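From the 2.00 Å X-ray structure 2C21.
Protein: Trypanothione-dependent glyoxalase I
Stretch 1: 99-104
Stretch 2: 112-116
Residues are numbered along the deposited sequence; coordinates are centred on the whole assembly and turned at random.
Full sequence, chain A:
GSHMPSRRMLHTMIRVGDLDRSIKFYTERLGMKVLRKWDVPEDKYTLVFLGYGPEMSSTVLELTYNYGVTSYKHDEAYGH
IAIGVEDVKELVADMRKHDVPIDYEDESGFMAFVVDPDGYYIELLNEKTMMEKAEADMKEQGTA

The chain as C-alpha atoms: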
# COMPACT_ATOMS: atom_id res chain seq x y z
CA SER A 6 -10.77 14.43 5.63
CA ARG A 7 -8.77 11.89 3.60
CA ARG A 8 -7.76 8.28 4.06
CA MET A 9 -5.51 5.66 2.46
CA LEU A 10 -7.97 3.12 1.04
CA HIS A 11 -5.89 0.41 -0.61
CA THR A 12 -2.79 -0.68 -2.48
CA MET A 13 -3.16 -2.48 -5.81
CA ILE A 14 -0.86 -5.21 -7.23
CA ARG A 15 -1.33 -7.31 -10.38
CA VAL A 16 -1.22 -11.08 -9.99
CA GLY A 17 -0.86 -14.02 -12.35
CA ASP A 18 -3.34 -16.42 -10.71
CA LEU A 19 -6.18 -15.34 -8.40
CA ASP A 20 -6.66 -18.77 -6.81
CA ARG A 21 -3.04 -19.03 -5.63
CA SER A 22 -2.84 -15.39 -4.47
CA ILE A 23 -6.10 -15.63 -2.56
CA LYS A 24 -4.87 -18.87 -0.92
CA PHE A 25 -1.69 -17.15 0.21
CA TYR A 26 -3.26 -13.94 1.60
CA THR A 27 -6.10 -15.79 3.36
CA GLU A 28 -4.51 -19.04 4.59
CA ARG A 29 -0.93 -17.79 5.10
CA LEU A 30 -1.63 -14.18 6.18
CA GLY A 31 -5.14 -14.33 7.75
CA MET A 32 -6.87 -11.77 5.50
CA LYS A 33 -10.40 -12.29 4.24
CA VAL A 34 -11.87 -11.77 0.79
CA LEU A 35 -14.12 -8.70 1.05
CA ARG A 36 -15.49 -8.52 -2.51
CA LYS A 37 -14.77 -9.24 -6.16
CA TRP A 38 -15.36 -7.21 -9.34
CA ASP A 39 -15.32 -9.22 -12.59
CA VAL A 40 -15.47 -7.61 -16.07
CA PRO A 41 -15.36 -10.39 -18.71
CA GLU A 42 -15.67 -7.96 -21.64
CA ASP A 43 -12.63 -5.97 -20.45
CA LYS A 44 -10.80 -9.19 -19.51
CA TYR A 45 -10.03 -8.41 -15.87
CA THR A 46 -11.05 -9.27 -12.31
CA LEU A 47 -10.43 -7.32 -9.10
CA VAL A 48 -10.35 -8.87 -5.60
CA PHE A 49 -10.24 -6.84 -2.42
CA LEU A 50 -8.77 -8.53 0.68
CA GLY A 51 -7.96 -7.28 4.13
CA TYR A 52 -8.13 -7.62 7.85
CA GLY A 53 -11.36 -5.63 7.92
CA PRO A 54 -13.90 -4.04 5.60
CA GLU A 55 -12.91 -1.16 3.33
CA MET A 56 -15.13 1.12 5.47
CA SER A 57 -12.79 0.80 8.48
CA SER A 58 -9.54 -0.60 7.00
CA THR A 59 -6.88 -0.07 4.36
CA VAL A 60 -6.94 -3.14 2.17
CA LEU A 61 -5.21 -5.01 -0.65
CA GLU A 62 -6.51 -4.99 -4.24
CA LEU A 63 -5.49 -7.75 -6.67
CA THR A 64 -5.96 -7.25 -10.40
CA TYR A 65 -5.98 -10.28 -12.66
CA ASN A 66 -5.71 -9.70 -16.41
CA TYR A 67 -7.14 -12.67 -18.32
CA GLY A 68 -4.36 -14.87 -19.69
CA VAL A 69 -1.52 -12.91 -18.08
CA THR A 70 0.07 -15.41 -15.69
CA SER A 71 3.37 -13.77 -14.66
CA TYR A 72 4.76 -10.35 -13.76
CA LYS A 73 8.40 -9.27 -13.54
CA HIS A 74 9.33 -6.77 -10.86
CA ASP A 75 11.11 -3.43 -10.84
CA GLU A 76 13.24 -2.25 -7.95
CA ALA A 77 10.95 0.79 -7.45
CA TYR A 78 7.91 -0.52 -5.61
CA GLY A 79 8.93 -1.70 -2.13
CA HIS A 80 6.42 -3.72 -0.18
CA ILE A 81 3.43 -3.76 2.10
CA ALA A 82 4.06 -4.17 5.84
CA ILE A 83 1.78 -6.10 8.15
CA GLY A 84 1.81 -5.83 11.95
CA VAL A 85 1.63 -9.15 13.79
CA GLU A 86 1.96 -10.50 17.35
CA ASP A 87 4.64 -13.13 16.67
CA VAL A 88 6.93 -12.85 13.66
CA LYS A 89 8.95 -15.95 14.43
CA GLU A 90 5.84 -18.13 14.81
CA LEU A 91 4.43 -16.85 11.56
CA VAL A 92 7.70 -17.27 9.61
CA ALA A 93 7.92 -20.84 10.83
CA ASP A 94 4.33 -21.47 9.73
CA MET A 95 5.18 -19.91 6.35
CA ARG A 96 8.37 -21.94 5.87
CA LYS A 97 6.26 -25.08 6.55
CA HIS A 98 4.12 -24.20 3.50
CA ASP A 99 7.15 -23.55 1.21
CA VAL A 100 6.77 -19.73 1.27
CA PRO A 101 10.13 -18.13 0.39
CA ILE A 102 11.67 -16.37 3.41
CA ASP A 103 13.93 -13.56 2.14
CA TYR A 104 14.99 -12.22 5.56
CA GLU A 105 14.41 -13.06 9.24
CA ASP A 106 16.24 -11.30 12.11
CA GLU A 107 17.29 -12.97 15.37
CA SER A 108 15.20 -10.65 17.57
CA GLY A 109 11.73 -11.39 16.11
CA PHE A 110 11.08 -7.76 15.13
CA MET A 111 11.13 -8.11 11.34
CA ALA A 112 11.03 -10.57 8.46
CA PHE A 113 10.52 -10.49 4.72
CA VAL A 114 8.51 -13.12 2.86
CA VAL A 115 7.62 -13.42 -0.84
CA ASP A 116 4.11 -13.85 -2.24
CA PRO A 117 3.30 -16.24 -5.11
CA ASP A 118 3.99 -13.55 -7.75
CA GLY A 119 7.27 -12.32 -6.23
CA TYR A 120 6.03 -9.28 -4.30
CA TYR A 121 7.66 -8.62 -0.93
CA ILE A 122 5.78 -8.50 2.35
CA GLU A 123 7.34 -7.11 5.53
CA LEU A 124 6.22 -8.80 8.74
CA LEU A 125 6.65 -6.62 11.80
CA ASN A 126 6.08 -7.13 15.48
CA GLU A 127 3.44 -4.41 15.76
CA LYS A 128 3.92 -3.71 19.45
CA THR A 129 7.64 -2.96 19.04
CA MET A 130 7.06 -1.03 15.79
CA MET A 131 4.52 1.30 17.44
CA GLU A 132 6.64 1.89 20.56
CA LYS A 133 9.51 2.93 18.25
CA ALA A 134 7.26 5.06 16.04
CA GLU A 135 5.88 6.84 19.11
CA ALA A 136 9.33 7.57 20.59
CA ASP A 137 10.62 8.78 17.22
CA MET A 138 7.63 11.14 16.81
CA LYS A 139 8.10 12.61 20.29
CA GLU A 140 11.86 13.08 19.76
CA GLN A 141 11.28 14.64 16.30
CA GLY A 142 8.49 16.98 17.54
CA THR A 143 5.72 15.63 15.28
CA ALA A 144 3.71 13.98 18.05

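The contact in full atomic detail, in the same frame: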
# COMPACT_ATOMS: atom_id res chain seq x y z
N ASP A 99 6.23 -23.85 2.32
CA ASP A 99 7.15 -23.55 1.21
C ASP A 99 7.14 -22.09 0.75
O ASP A 99 7.50 -21.81 -0.39
CB ASP A 99 6.91 -24.46 -0.01
CG ASP A 99 7.10 -25.92 0.29
OD1 ASP A 99 8.11 -26.29 0.96
OD2 ASP A 99 6.26 -26.72 -0.17
N VAL A 100 6.75 -21.16 1.62
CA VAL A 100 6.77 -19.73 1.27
C VAL A 100 8.21 -19.23 1.38
O VAL A 100 8.84 -19.42 2.43
CB VAL A 100 5.89 -18.90 2.21
CG1 VAL A 100 6.10 -17.41 1.98
CG2 VAL A 100 4.43 -19.25 2.01
N PRO A 101 8.74 -18.61 0.31
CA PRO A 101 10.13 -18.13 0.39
C PRO A 101 10.32 -17.09 1.49
O PRO A 101 9.55 -16.13 1.58
CB PRO A 101 10.36 -17.51 -1.00
CG PRO A 101 9.33 -18.13 -1.88
CD PRO A 101 8.15 -18.35 -1.01
N ILE A 102 11.34 -17.30 2.33
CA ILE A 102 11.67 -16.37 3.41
C ILE A 102 12.94 -15.62 3.00
O ILE A 102 14.02 -16.19 2.98
CB ILE A 102 11.91 -17.12 4.76
CG1 ILE A 102 10.79 -18.13 5.05
CG2 ILE A 102 12.04 -16.12 5.92
CD1 ILE A 102 9.38 -17.54 5.03
N ASP A 103 12.80 -14.34 2.65
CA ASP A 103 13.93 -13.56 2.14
C ASP A 103 14.85 -13.08 3.27
O ASP A 103 16.07 -13.04 3.12
CB ASP A 103 13.42 -12.38 1.30
CG ASP A 103 14.55 -11.55 0.73
OD1 ASP A 103 15.24 -12.01 -0.20
OD2 ASP A 103 14.74 -10.41 1.21
N TYR A 104 14.25 -12.73 4.41
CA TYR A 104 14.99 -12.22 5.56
C TYR A 104 14.23 -12.51 6.85
O TYR A 104 13.01 -12.47 6.88
CB TYR A 104 15.19 -10.71 5.42
CG TYR A 104 15.82 -10.04 6.62
CD1 TYR A 104 17.19 -10.13 6.87
CD2 TYR A 104 15.04 -9.29 7.51
CE1 TYR A 104 17.77 -9.51 7.97
CE2 TYR A 104 15.61 -8.68 8.63
CZ TYR A 104 16.97 -8.78 8.84
OH TYR A 104 17.54 -8.16 9.94
N ALA A 112 10.70 -9.56 9.45
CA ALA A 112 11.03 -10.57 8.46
C ALA A 112 10.49 -10.13 7.12
O ALA A 112 9.60 -9.28 7.06
CB ALA A 112 10.47 -11.93 8.84
N PHE A 113 11.05 -10.69 6.06
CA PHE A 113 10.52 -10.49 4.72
C PHE A 113 10.20 -11.83 4.11
O PHE A 113 11.03 -12.73 4.11
CB PHE A 113 11.53 -9.75 3.84
CG PHE A 113 11.45 -8.26 3.95
CD1 PHE A 113 12.27 -7.57 4.83
CD2 PHE A 113 10.55 -7.54 3.17
CE1 PHE A 113 12.20 -6.19 4.94
CE2 PHE A 113 10.48 -6.14 3.27
CZ PHE A 113 11.30 -5.47 4.15
N VAL A 114 8.97 -11.94 3.59
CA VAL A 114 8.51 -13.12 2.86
C VAL A 114 8.05 -12.70 1.45
O VAL A 114 7.81 -11.52 1.19
CB VAL A 114 7.38 -13.86 3.62
CG1 VAL A 114 7.82 -14.14 5.06
CG2 VAL A 114 6.06 -13.07 3.59
N VAL A 115 7.93 -13.68 0.56
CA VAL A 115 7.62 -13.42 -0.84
C VAL A 115 6.31 -14.09 -1.22
O VAL A 115 6.10 -15.27 -0.94
CB VAL A 115 8.77 -13.90 -1.75
CG1 VAL A 115 8.58 -13.36 -3.18
CG2 VAL A 115 10.12 -13.44 -1.19
N ASP A 116 5.41 -13.32 -1.85
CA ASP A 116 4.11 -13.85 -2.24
C ASP A 116 4.24 -14.65 -3.54
O ASP A 116 5.32 -14.67 -4.14
CB ASP A 116 3.04 -12.73 -2.25
CG ASP A 116 2.85 -12.06 -3.59
OD1 ASP A 116 3.69 -12.21 -4.52
OD2 ASP A 116 1.82 -11.33 -3.70

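The pairing of these two antiparallel strands is broken by a beta bulge: between Ile102 and Tyr104 one strand spends two residues while the other spends one. Ile102 lies across from Val114, Tyr104 across from Phe113, and Asp103 is the extra residue between them. Its phi/psi of -80/-36 is helical rather than extended, and this local turn lets two consecutive amides face the same acceptor. Phe113 O receives both: Asp103 N lies 2.8 Å from Phe113 O, and Tyr104 N lies 3.2 Å from Phe113 O. The shorter of the two bonds is the more bent, with an angle of 135° at the hydrogen against 165° for the longer one. A carbonyl has two lone pairs, so one oxygen can serve both donors and the additional residue does not leave its amide without a partner.

Regular ladder bonding surrounds this irregularity. Phe113 N donates to Tyr104 O at 2.8 Å, closing the reciprocal pair of bonds expected of an antiparallel hydrogen-bonded position. At the other end, Val115 N donates to Pro101 O at 3.1 Å. Pro101 has no amide hydrogen to give, because its nitrogen is closed into the ring, yet its carbonyl is still free to accept. The same oxygen also takes a CA-H...O contact from Val114, with Val114 CA 3.4 Å from Pro101 O. Ile102 and Val114 form the non-hydrogen-bonded pair, their CA atoms 4.6 Å apart. The strand axes run at 146° to each other, antiparallel but appreciably skewed.

The side chains sort by face. Ile102 and Val114 share one, where the isoleucine, m at both chi angles, brings Ile102 CD1 to 3.7 Å from Val114 CG1. Val100, just before the strand, points toward the partner stretch and adds to this apolar patch, with Val100 CG1 4.1 Å from Val114 CB. Branched aliphatic side chains suit such a place: they favour extended backbone and offer methyl groups for close packing.

Tyr104 and Phe113 occupy the opposite face. Their side chains begin close together, Tyr104 CB being 4.1 Å from Phe113 CB, and both rings then extend from this apolar base. Tyr104 CD2 approaches the edge of the phenylalanine ring, near its plane, so the aromatic pair meets without a face-to-face stack.

Within the bulge, Asp103 points its CB toward the other stretch: Asp103 CB is 4.1 Å from Phe113 CB and 4.3 Å from Val115 CG2. The carboxylate makes no hydrogen bond or salt bridge across the contact. Val115 also packs against the proline, with Pro101 CB 4.0 Å from Val115 CB.

The contact buries 419 Å², summed over both sides. Read as a set of rules, it lets backbone bonds carry the register, gives the inserted residue's amide a shared acceptor, and matches aliphatic with aliphatic and aromatic with aromatic across the two bridges.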